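Local coordinates for protein N-glycosylase/DNA lyase (Methanocaldococcus jannaschii, PDB 3FHF) that is an archaeal N-glycosylase/DNA lyase of the helix-hairpin-helix clan, built from helices and loops with no strands, at residues A[15-20]-A[204-209]; A[42-47]-A[112-117]; A[165-170]-A[183-188]. All coordinates share one frame; numbering follows the deposited sequence. Where two conformers were deposited one is given.

In the fold
The chain is mainly helical and has no strands. Contact 1 joins helix 5-18 near the start of the chain to helix 197-209 near its end. Contacts 2 and 3 lie inside the loop it closes. Contact 2 comes first and joins helices 41-54 and 109-115. Contact 3 follows, between the loop after helix 155-163 and helix 176-192. Helices 176-192 and 197-209 are successive, and the centres of contacts 1 and 3 are about 19 Å apart. Contact 2 lies on the opposite side of the chain's centre from the other two, its centre about 30 Å from contact 1's and 29 Å from contact 3's. The N- and C-terminal helices pack together on one side, with contact 3 nearby.

Contact 1 of 3, residues A[15-20]-A[204-209]; sequences EELKNS and IWYLRT
A chi1 of -68° places CG of Leu17 opposite its carbonyl carbon and beside the backbone N, and from there its two methyls fork against helix 197-209. Tyr206 has chi1 175°, which puts CG anti to its backbone N and carries the ring up to the two methyls, CD2 being the nearer. Leu17 CD2 meets Tyr206 CE1 at 3.7 Å, approaching the ring obliquely. The other branch, Leu17 CD1, touches Leu207 CD2 at 3.7 Å and lies 3.9 Å from Tyr206 CD1. All these contacts are apolar. Leu17 is buried and wedges between the tyrosine ring and the leucine.

Polar bonds follow within 15-20. The carbonyl oxygen of Leu17 accepts two hydrogen bonds, from Ser20 N at 3.0 Å and from Ser20 OG at 2.6 Å. Ser20 OG also caps Ile22 N, at the start of helix 22-34, so one hydroxyl links two consecutive helices. Lys18 NZ forms a salt bridge with Glu15 OE1 at 3.2 Å, on the syn side but 31° out of the carboxylate plane. The same amine bonds to the carbonyl of Val193.

Leu207 also packs on Leu10, Lys13 and Ile14 of helix 5-18, and Leu17 reaches Tyr203. On another side of helix 197-209, Arg208 makes a salt bridge with Glu160 of helix 155-163. Helix 197-209 therefore lies between helices 5-18 and 155-163.

Contact 2 of 3, residues A[42-47]-A[112-117]; sequences EEWFKE and IVESFE
Trp44 meets Val113 and Glu114 in a buried contact between two helices of the all-helical glycosylase fold. Helices 41-54 and 109-115 both pack on helix 135-144, which is probably the second helix of the helix-hairpin-helix motif that names the clan.

The apolar part is small. The six-membered end of the indole of Trp44 points at the valine. Trp44 CZ3 lies 4.0 Å from Val113 CG1, and this methyl stands at the edge of the ring system, near its plane. In Val113, chi1 167° sets CG1 anti to the backbone N, and this is the methyl that meets the indole. Phe141 of helix 135-144 touches both Trp44 and Val113, so it bridges the pair. Val145 adds to the cover of the indole, and Leu142 and Tyr147 to that of Val113.

The aromatic and polar contacts involve Phe36. Its ring packs edge-to-face with that of Trp44, and its carbonyl oxygen accepts a hydrogen bond from Trp44 NE1. Together they probably fix the rotation of the indole.

The charged part belongs to Glu114. Its extended side chain passes Trp44 at about a right angle, and Glu114 OE2 is 4.2 Å from Trp44 CH2. The carboxylate and ring planes are 70° apart. At this distance the oxygen merely touches the ring carbon; its polar partner is Lys37, in a salt bridge.

Ile112 O accepts two hydrogen bonds, from Ser115 N at 3.1 Å and from Ser115 OG at 2.6 Å, the latter with a C=O...donor angle of 139°.

Contact 3 of 3, residues A[165-170]-A[183-188]; sequences NYIDEI and ENILRD
The ring of Tyr166 meets Ile185 at an oblique angle, and the touching atoms are Tyr166 CD2 and Ile185 CG2, 4.1 Å apart. The second flat group is the guanidinium of Arg187, which has Asn184 CG at its edge and in its plane. Its Arg187 NH1 gives a weak hydrogen bond to Asn184 OD1 at 3.0 Å, bent to 135°. Arg187 NH2 gives a weak but straighter bond of 3.3 Å to Glu183 OE2, as part of a salt bridge. Arg187 NE has a further carboxylate partner, Asp149. Glu183 OE1 in turn binds Arg123 and the backbone N of Ala151. These links hold this side of helix 176-192 to the loop at 149-151.

Ile185 carries the contact from the helix with two branches. CG2 is anti to the backbone N and takes the ring. The other branch has chi1 -65°, and its CG1 leads CD1 on to the loop backbone. There Ile185 CD1 lies 3.8 Å from the carbonyl oxygen of Tyr166 and 4.3 Å from Ile167 CG2. The side-chain contacts are apolar, one methyl also rests against a backbone oxygen, and no hydrogen bond crosses.

Tyr166 OH bonds to His7, which belongs to the run of tag-like histidines at the N-terminus. That link is probably a feature of the construct. Tyr166 and Ile167 also pack on Leu161, so they touch both helix 155-163 and helix 176-192.

The loop starts with a Schellman motif. Asn165, at positive phi, is its C-prime residue, Tyr166 N bonds to Leu161 O, and Asn165 N bonds to Tyr162 O. This is a helix terminated by a Schellman turn, whose following loop packs on the next helix.

Contact 1 of 3, residues A[15-20]-A[204-209]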
loop_
_atom_site.group_PDB
_atom_site.type_symbol
_atom_site.label_atom_id
_atom_site.label_comp_id
_atom_site.label_asym_id
_atom_site.label_seq_id
_atom_site.Cartn_x
_atom_site.Cartn_y
_atom_site.Cartn_z
ATOM N N GLU A 15 14.456 -4.728 -15.963
ATOM C CA GLU A 15 14.293 -4.517 -17.400
ATOM C C GLU A 15 13.961 -5.858 -18.047
ATOM O O GLU A 15 13.247 -5.924 -19.049
ATOM C CB GLU A 15 15.575 -3.954 -18.017
ATOM C CG GLU A 15 15.909 -2.528 -17.590
ATOM C CD GLU A 15 14.924 -1.495 -18.121
ATOM O OE1 GLU A 15 14.026 -1.866 -18.908
ATOM O OE2 GLU A 15 15.055 -0.303 -17.758
ATOM N N GLU A 16 14.489 -6.930 -17.467
ATOM C CA GLU A 16 14.227 -8.271 -17.975
ATOM C C GLU A 16 12.751 -8.617 -17.741
ATOM O O GLU A 16 12.080 -9.171 -18.615
ATOM C CB GLU A 16 15.122 -9.274 -17.254
ATOM C CG GLU A 16 15.858 -10.214 -18.183
ATOM C CD GLU A 16 17.146 -10.741 -17.574
ATOM O OE1 GLU A 16 17.077 -11.476 -16.565
ATOM O OE2 GLU A 16 18.229 -10.411 -18.104
ATOM N N LEU A 17 12.244 -8.274 -16.561
ATOM C CA LEU A 17 10.850 -8.555 -16.239
ATOM C C LEU A 17 9.915 -7.744 -17.137
ATOM O O LEU A 17 8.862 -8.235 -17.564
ATOM C CB LEU A 17 10.577 -8.240 -14.769
ATOM C CG LEU A 17 11.259 -9.149 -13.742
ATOM C CD1 LEU A 17 10.917 -8.662 -12.335
ATOM C CD2 LEU A 17 10.799 -10.594 -13.936
ATOM N N LYS A 18 10.302 -6.503 -17.422
ATOM C CA LYS A 18 9.500 -5.641 -18.284
ATOM C C LYS A 18 9.406 -6.222 -19.692
ATOM O O LYS A 18 8.455 -5.936 -20.429
ATOM C CB LYS A 18 10.098 -4.233 -18.332
ATOM C CG LYS A 18 9.836 -3.406 -17.072
ATOM C CD LYS A 18 10.616 -2.100 -17.088
ATOM C CE LYS A 18 10.343 -1.299 -18.361
ATOM N NZ LYS A 18 11.305 -0.163 -18.506
ATOM N N ASN A 19 10.390 -7.041 -20.060
ATOM C CA ASN A 19 10.408 -7.686 -21.376
ATOM C C ASN A 19 9.873 -9.114 -21.309
ATOM O O ASN A 19 10.212 -9.952 -22.143
ATOM C CB ASN A 19 11.830 -7.713 -21.948
ATOM C CG ASN A 19 12.312 -6.338 -22.368
ATOM O OD1 ASN A 19 11.655 -5.654 -23.152
ATOM N ND2 ASN A 19 13.466 -5.925 -21.849
ATOM N N SER A 20 9.037 -9.388 -20.312
ATOM C CA SER A 20 8.454 -10.718 -20.145
ATOM C C SER A 20 6.940 -10.597 -19.996
ATOM O O SER A 20 6.398 -9.494 -20.003
ATOM C CB SER A 20 9.025 -11.389 -18.900
ATOM O OG SER A 20 8.515 -10.790 -17.720
ATOM N N ILE A 204 8.977 -5.135 -7.408
ATOM C CA ILE A 204 9.800 -5.500 -6.265
ATOM C C ILE A 204 9.197 -6.686 -5.510
ATOM O O ILE A 204 9.913 -7.622 -5.143
ATOM C CB ILE A 204 9.984 -4.300 -5.312
ATOM C CG1 ILE A 204 10.852 -3.240 -6.003
ATOM C CG2 ILE A 204 10.603 -4.758 -3.995
ATOM C CD1 ILE A 204 11.145 -2.011 -5.169
ATOM N N TRP A 205 7.887 -6.661 -5.280
ATOM C CA TRP A 205 7.245 -7.771 -4.589
ATOM C C TRP A 205 7.353 -9.037 -5.431
ATOM O O TRP A 205 7.576 -10.128 -4.900
ATOM C CB TRP A 205 5.771 -7.482 -4.278
ATOM C CG TRP A 205 5.563 -6.880 -2.919
ATOM C CD1 TRP A 205 5.225 -5.587 -2.631
ATOM C CD2 TRP A 205 5.711 -7.545 -1.658
ATOM N NE1 TRP A 205 5.158 -5.407 -1.268
ATOM C CE2 TRP A 205 5.450 -6.593 -0.649
ATOM C CE3 TRP A 205 6.040 -8.854 -1.284
ATOM C CZ2 TRP A 205 5.508 -6.908 0.717
ATOM C CZ3 TRP A 205 6.098 -9.168 0.072
ATOM C CH2 TRP A 205 5.833 -8.198 1.054
ATOM N N TYR A 206 7.214 -8.903 -6.746
ATOM C CA TYR A 206 7.300 -10.079 -7.595
ATOM C C TYR A 206 8.680 -10.715 -7.508
ATOM O O TYR A 206 8.801 -11.940 -7.501
ATOM C CB TYR A 206 6.984 -9.742 -9.048
ATOM C CG TYR A 206 7.197 -10.925 -9.955
ATOM C CD1 TYR A 206 8.405 -11.106 -10.624
ATOM C CD2 TYR A 206 6.209 -11.894 -10.104
ATOM C CE1 TYR A 206 8.624 -12.229 -11.420
ATOM C CE2 TYR A 206 6.417 -13.015 -10.890
ATOM C CZ TYR A 206 7.626 -13.176 -11.544
ATOM O OH TYR A 206 7.836 -14.295 -12.312
ATOM N N LEU A 207 9.714 -9.884 -7.441
ATOM C CA LEU A 207 11.084 -10.381 -7.328
ATOM C C LEU A 207 11.287 -11.107 -6.004
ATOM O O LEU A 207 12.079 -12.037 -5.911
ATOM C CB LEU A 207 12.083 -9.227 -7.411
ATOM C CG LEU A 207 12.369 -8.672 -8.806
ATOM C CD1 LEU A 207 13.171 -7.378 -8.697
ATOM C CD2 LEU A 207 13.127 -9.714 -9.607
ATOM N N ARG A 208 10.552 -10.680 -4.985
ATOM C CA ARG A 208 10.661 -11.265 -3.658
ATOM C C ARG A 208 9.804 -12.517 -3.448
ATOM O O ARG A 208 10.192 -13.425 -2.714
ATOM C CB ARG A 208 10.272 -10.203 -2.620
ATOM C CG ARG A 208 10.672 -10.508 -1.186
ATOM C CD ARG A 208 10.147 -9.413 -0.247
ATOM N NE ARG A 208 10.769 -8.110 -0.498
ATOM C CZ ARG A 208 10.105 -6.962 -0.584
ATOM N NH1 ARG A 208 8.783 -6.938 -0.447
ATOM N NH2 ARG A 208 10.761 -5.830 -0.794
ATOM N N THR A 209 8.655 -12.584 -4.108
ATOM C CA THR A 209 7.751 -13.702 -3.904
ATOM C C THR A 209 7.260 -14.443 -5.142
ATOM O O THR A 209 6.728 -15.546 -5.027
ATOM C CB THR A 209 6.509 -13.236 -3.138
ATOM O OG1 THR A 209 5.764 -12.327 -3.959
ATOM C CG2 THR A 209 6.915 -12.532 -1.829
#

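Contact 2 of 3, residues A[42-47]-A[112-117]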
loop_
_atom_site.group_PDB
_atom_site.type_symbol
_atom_site.label_atom_id
_atom_site.label_comp_id
_atom_site.label_asym_id
_atom_site.label_seq_id
_atom_site.Cartn_x
_atom_site.Cartn_y
_atom_site.Cartn_z
ATOM N N GLU A 42 -18.355 3.912 -1.382
ATOM C CA GLU A 42 -18.420 2.688 -0.596
ATOM C C GLU A 42 -17.270 1.749 -0.950
ATOM O O GLU A 42 -16.647 1.161 -0.068
ATOM C CB GLU A 42 -19.761 1.983 -0.824
ATOM C CG GLU A 42 -20.979 2.859 -0.553
ATOM C CD GLU A 42 -21.074 4.035 -1.507
ATOM O OE1 GLU A 42 -21.051 3.805 -2.731
ATOM O OE2 GLU A 42 -21.169 5.188 -1.040
ATOM N N GLU A 43 -16.996 1.618 -2.245
ATOM C CA GLU A 43 -15.920 0.757 -2.726
ATOM C C GLU A 43 -14.569 1.251 -2.224
ATOM O O GLU A 43 -13.709 0.458 -1.847
ATOM C CB GLU A 43 -15.920 0.716 -4.259
ATOM C CG GLU A 43 -17.106 -0.027 -4.853
ATOM C CD GLU A 43 -17.060 -1.511 -4.551
ATOM O OE1 GLU A 43 -16.168 -2.204 -5.088
ATOM O OE2 GLU A 43 -17.911 -1.988 -3.768
ATOM N N TRP A 44 -14.383 2.564 -2.234
ATOM C CA TRP A 44 -13.139 3.153 -1.759
ATOM C C TRP A 44 -12.971 2.922 -0.255
ATOM O O TRP A 44 -11.867 2.627 0.212
ATOM C CB TRP A 44 -13.107 4.653 -2.057
ATOM C CG TRP A 44 -12.773 5.007 -3.476
ATOM C CD1 TRP A 44 -13.376 4.538 -4.610
ATOM C CD2 TRP A 44 -11.792 5.950 -3.907
ATOM N NE1 TRP A 44 -12.832 5.138 -5.720
ATOM C CE2 TRP A 44 -11.858 6.008 -5.317
ATOM C CE3 TRP A 44 -10.862 6.757 -3.238
ATOM C CZ2 TRP A 44 -11.029 6.843 -6.071
ATOM C CZ3 TRP A 44 -10.038 7.588 -3.990
ATOM C CH2 TRP A 44 -10.130 7.622 -5.396
ATOM N N PHE A 45 -14.058 3.048 0.506
ATOM C CA PHE A 45 -13.975 2.842 1.952
ATOM C C PHE A 45 -13.559 1.409 2.287
ATOM O O PHE A 45 -12.862 1.171 3.282
ATOM C CB PHE A 45 -15.310 3.144 2.642
ATOM C CG PHE A 45 -15.214 3.144 4.147
ATOM C CD1 PHE A 45 -14.542 4.163 4.809
ATOM C CD2 PHE A 45 -15.731 2.092 4.893
ATOM C CE1 PHE A 45 -14.377 4.136 6.196
ATOM C CE2 PHE A 45 -15.572 2.050 6.284
ATOM C CZ PHE A 45 -14.893 3.075 6.935
ATOM N N LYS A 46 -14.008 0.452 1.473
ATOM C CA LYS A 46 -13.646 -0.945 1.689
ATOM C C LYS A 46 -12.148 -1.138 1.480
ATOM O O LYS A 46 -11.525 -1.952 2.160
ATOM C CB LYS A 46 -14.396 -1.876 0.726
ATOM C CG LYS A 46 -15.746 -2.383 1.212
ATOM C CD LYS A 46 -16.807 -1.308 1.169
ATOM C CE LYS A 46 -18.200 -1.920 1.212
ATOM N NZ LYS A 46 -19.270 -0.900 1.042
ATOM N N GLU A 47 -11.572 -0.413 0.524
ATOM C CA GLU A 47 -10.137 -0.528 0.270
ATOM C C GLU A 47 -9.354 0.113 1.402
ATOM O O GLU A 47 -8.248 -0.321 1.728
ATOM C CB GLU A 47 -9.750 0.134 -1.049
ATOM C CG GLU A 47 -10.120 -0.682 -2.257
ATOM C CD GLU A 47 -9.480 -2.060 -2.250
ATOM O OE1 GLU A 47 -8.235 -2.152 -2.298
ATOM O OE2 GLU A 47 -10.229 -3.053 -2.194
ATOM N N ILE A 112 -13.658 13.055 -0.564
ATOM C CA ILE A 112 -12.684 13.774 0.248
ATOM C C ILE A 112 -11.307 13.727 -0.410
ATOM O O ILE A 112 -10.665 14.758 -0.609
ATOM C CB ILE A 112 -12.551 13.155 1.659
ATOM C CG1 ILE A 112 -13.853 13.331 2.442
ATOM C CG2 ILE A 112 -11.382 13.806 2.400
ATOM C CD1 ILE A 112 -13.910 12.523 3.740
ATOM N N VAL A 113 -10.851 12.521 -0.735
ATOM C CA VAL A 113 -9.538 12.350 -1.357
ATOM C C VAL A 113 -9.388 13.105 -2.683
ATOM O O VAL A 113 -8.359 13.731 -2.933
ATOM C CB VAL A 113 -9.221 10.838 -1.577
ATOM C CG1 VAL A 113 -8.017 10.661 -2.502
ATOM C CG2 VAL A 113 -8.928 10.177 -0.234
ATOM N N GLU A 114 -10.410 13.054 -3.531
ATOM C CA GLU A 114 -10.328 13.737 -4.819
ATOM C C GLU A 114 -10.431 15.257 -4.719
ATOM O O GLU A 114 -10.096 15.968 -5.667
ATOM C CB GLU A 114 -11.395 13.203 -5.777
ATOM C CG GLU A 114 -11.304 11.707 -6.018
ATOM C CD GLU A 114 -12.093 11.261 -7.238
ATOM O OE1 GLU A 114 -13.277 11.648 -7.372
ATOM O OE2 GLU A 114 -11.521 10.515 -8.062
ATOM N N SER A 115 -10.874 15.760 -3.571
ATOM C CA SER A 115 -11.009 17.203 -3.395
ATOM C C SER A 115 -9.646 17.876 -3.271
ATOM O O SER A 115 -9.495 19.047 -3.610
ATOM C CB SER A 115 -11.846 17.515 -2.147
ATOM O OG SER A 115 -11.102 17.286 -0.958
ATOM N N PHE A 116 -8.651 17.136 -2.790
ATOM C CA PHE A 116 -7.312 17.695 -2.621
ATOM C C PHE A 116 -6.585 17.964 -3.934
ATOM O O PHE A 116 -6.876 17.351 -4.962
ATOM C CB PHE A 116 -6.468 16.776 -1.736
ATOM C CG PHE A 116 -6.912 16.754 -0.301
ATOM C CD1 PHE A 116 -6.671 17.842 0.529
ATOM C CD2 PHE A 116 -7.627 15.673 0.202
ATOM C CE1 PHE A 116 -7.143 17.857 1.844
ATOM C CE2 PHE A 116 -8.101 15.679 1.508
ATOM C CZ PHE A 116 -7.860 16.776 2.331
ATOM N N GLU A 117 -5.636 18.891 -3.870
ATOM C CA GLU A 117 -4.829 19.306 -5.016
ATOM C C GLU A 117 -4.116 18.119 -5.655
ATOM O O GLU A 117 -3.961 18.052 -6.877
ATOM C CB GLU A 117 -3.783 20.323 -4.555
ATOM C CG GLU A 117 -3.530 21.463 -5.515
ATOM C CD GLU A 117 -4.674 22.457 -5.542
ATOM O OE1 GLU A 117 -5.814 22.034 -5.819
ATOM O OE2 GLU A 117 -4.435 23.657 -5.291
#

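Contact 3 of 3, residues A[165-170]-A[183-188]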
loop_
_atom_site.group_PDB
_atom_site.type_symbol
_atom_site.label_atom_id
_atom_site.label_comp_id
_atom_site.label_asym_id
_atom_site.label_seq_id
_atom_site.Cartn_x
_atom_site.Cartn_y
_atom_site.Cartn_z
ATOM N N ASN A 165 22.910 -1.034 1.202
ATOM C CA ASN A 165 23.464 0.293 1.459
ATOM C C ASN A 165 22.812 1.539 0.860
ATOM O O ASN A 165 23.513 2.500 0.538
ATOM C CB ASN A 165 24.944 0.285 1.079
ATOM C CG ASN A 165 25.699 -0.855 1.732
ATOM O OD1 ASN A 165 25.842 -0.896 2.952
ATOM N ND2 ASN A 165 26.172 -1.792 0.923
ATOM N N TYR A 166 21.491 1.546 0.717
ATOM C CA TYR A 166 20.811 2.729 0.196
ATOM C C TYR A 166 20.468 3.631 1.375
ATOM O O TYR A 166 20.229 4.825 1.208
ATOM C CB TYR A 166 19.527 2.361 -0.553
ATOM C CG TYR A 166 19.744 1.627 -1.856
ATOM C CD1 TYR A 166 19.908 0.244 -1.882
ATOM C CD2 TYR A 166 19.759 2.316 -3.070
ATOM C CE1 TYR A 166 20.074 -0.441 -3.087
ATOM C CE2 TYR A 166 19.930 1.640 -4.279
ATOM C CZ TYR A 166 20.083 0.264 -4.280
ATOM O OH TYR A 166 20.242 -0.409 -5.469
ATOM N N ILE A 167 20.425 3.041 2.568
ATOM C CA ILE A 167 20.153 3.779 3.802
ATOM C C ILE A 167 21.097 3.228 4.870
ATOM O O ILE A 167 21.459 2.052 4.834
ATOM C CB ILE A 167 18.677 3.624 4.278
ATOM C CG1 ILE A 167 18.342 2.152 4.540
ATOM C CG2 ILE A 167 17.737 4.196 3.240
ATOM C CD1 ILE A 167 16.909 1.936 5.000
ATOM N N ASP A 168 21.496 4.077 5.810
ATOM C CA ASP A 168 22.425 3.679 6.867
ATOM C C ASP A 168 21.925 2.704 7.925
ATOM O O ASP A 168 22.695 1.885 8.428
ATOM C CB ASP A 168 22.972 4.915 7.579
ATOM C CG ASP A 168 24.252 5.421 6.957
ATOM O OD1 ASP A 168 25.093 4.579 6.564
ATOM O OD2 ASP A 168 24.428 6.654 6.874
ATOM N N GLU A 169 20.650 2.788 8.277
ATOM C CA GLU A 169 20.113 1.904 9.302
ATOM C C GLU A 169 18.625 1.684 9.110
ATOM O O GLU A 169 17.941 2.512 8.507
ATOM C CB GLU A 169 20.331 2.518 10.692
ATOM C CG GLU A 169 21.770 2.894 11.021
ATOM C CD GLU A 169 22.657 1.688 11.279
ATOM O OE1 GLU A 169 23.889 1.872 11.389
ATOM O OE2 GLU A 169 22.127 0.560 11.378
ATOM N N ILE A 170 18.128 0.556 9.604
ATOM C CA ILE A 170 16.706 0.258 9.508
ATOM C C ILE A 170 16.039 1.225 10.484
ATOM O O ILE A 170 16.229 1.127 11.694
ATOM C CB ILE A 170 16.412 -1.200 9.917
ATOM C CG1 ILE A 170 17.099 -2.157 8.938
ATOM C CG2 ILE A 170 14.909 -1.444 9.936
ATOM C CD1 ILE A 170 16.955 -3.625 9.295
ATOM N N GLU A 183 11.218 7.621 0.188
ATOM C CA GLU A 183 10.341 7.533 -0.977
ATOM C C GLU A 183 11.052 8.100 -2.215
ATOM O O GLU A 183 10.927 7.566 -3.320
ATOM C CB GLU A 183 9.040 8.296 -0.693
ATOM C CG GLU A 183 8.138 8.514 -1.895
ATOM C CD GLU A 183 6.757 9.011 -1.499
ATOM O OE1 GLU A 183 5.831 8.176 -1.367
ATOM O OE2 GLU A 183 6.598 10.237 -1.306
ATOM N N ASN A 184 11.820 9.170 -2.027
ATOM C CA ASN A 184 12.547 9.785 -3.132
ATOM C C ASN A 184 13.644 8.907 -3.727
ATOM O O ASN A 184 13.930 8.991 -4.921
ATOM C CB ASN A 184 13.125 11.135 -2.699
ATOM C CG ASN A 184 12.233 12.292 -3.094
ATOM O OD1 ASN A 184 12.019 12.536 -4.282
ATOM N ND2 ASN A 184 11.698 13.004 -2.104
ATOM N N ILE A 185 14.268 8.073 -2.903
ATOM C CA ILE A 185 15.297 7.170 -3.411
ATOM C C ILE A 185 14.583 6.145 -4.312
ATOM O O ILE A 185 15.009 5.862 -5.429
ATOM C CB ILE A 185 16.012 6.427 -2.252
ATOM C CG1 ILE A 185 16.781 7.431 -1.387
ATOM C CG2 ILE A 185 16.980 5.381 -2.812
ATOM C CD1 ILE A 185 17.312 6.841 -0.100
ATOM N N LEU A 186 13.475 5.607 -3.817
ATOM C CA LEU A 186 12.708 4.632 -4.580
ATOM C C LEU A 186 12.202 5.265 -5.861
ATOM O O LEU A 186 12.159 4.617 -6.904
ATOM C CB LEU A 186 11.532 4.110 -3.750
ATOM C CG LEU A 186 11.925 3.262 -2.531
ATOM C CD1 LEU A 186 10.713 2.986 -1.666
ATOM C CD2 LEU A 186 12.548 1.960 -3.004
ATOM N N ARG A 187 11.826 6.536 -5.779
ATOM C CA ARG A 187 11.333 7.260 -6.944
ATOM C C ARG A 187 12.440 7.365 -7.997
ATOM O O ARG A 187 12.171 7.237 -9.193
ATOM C CB ARG A 187 10.837 8.654 -6.527
ATOM C CG ARG A 187 10.255 9.494 -7.674
ATOM C CD ARG A 187 9.656 10.807 -7.167
ATOM N NE ARG A 187 8.418 10.610 -6.410
ATOM C CZ ARG A 187 8.285 10.829 -5.105
ATOM N NH1 ARG A 187 9.315 11.257 -4.385
ATOM N NH2 ARG A 187 7.113 10.624 -4.515
ATOM N N ASP A 188 13.682 7.587 -7.560
ATOM C CA ASP A 188 14.815 7.675 -8.496
ATOM C C ASP A 188 15.054 6.313 -9.151
ATOM O O ASP A 188 15.307 6.221 -10.354
ATOM C CB ASP A 188 16.102 8.117 -7.787
ATOM C CG ASP A 188 16.028 9.538 -7.250
ATOM O OD1 ASP A 188 15.479 10.413 -7.953
ATOM O OD2 ASP A 188 16.533 9.784 -6.130
#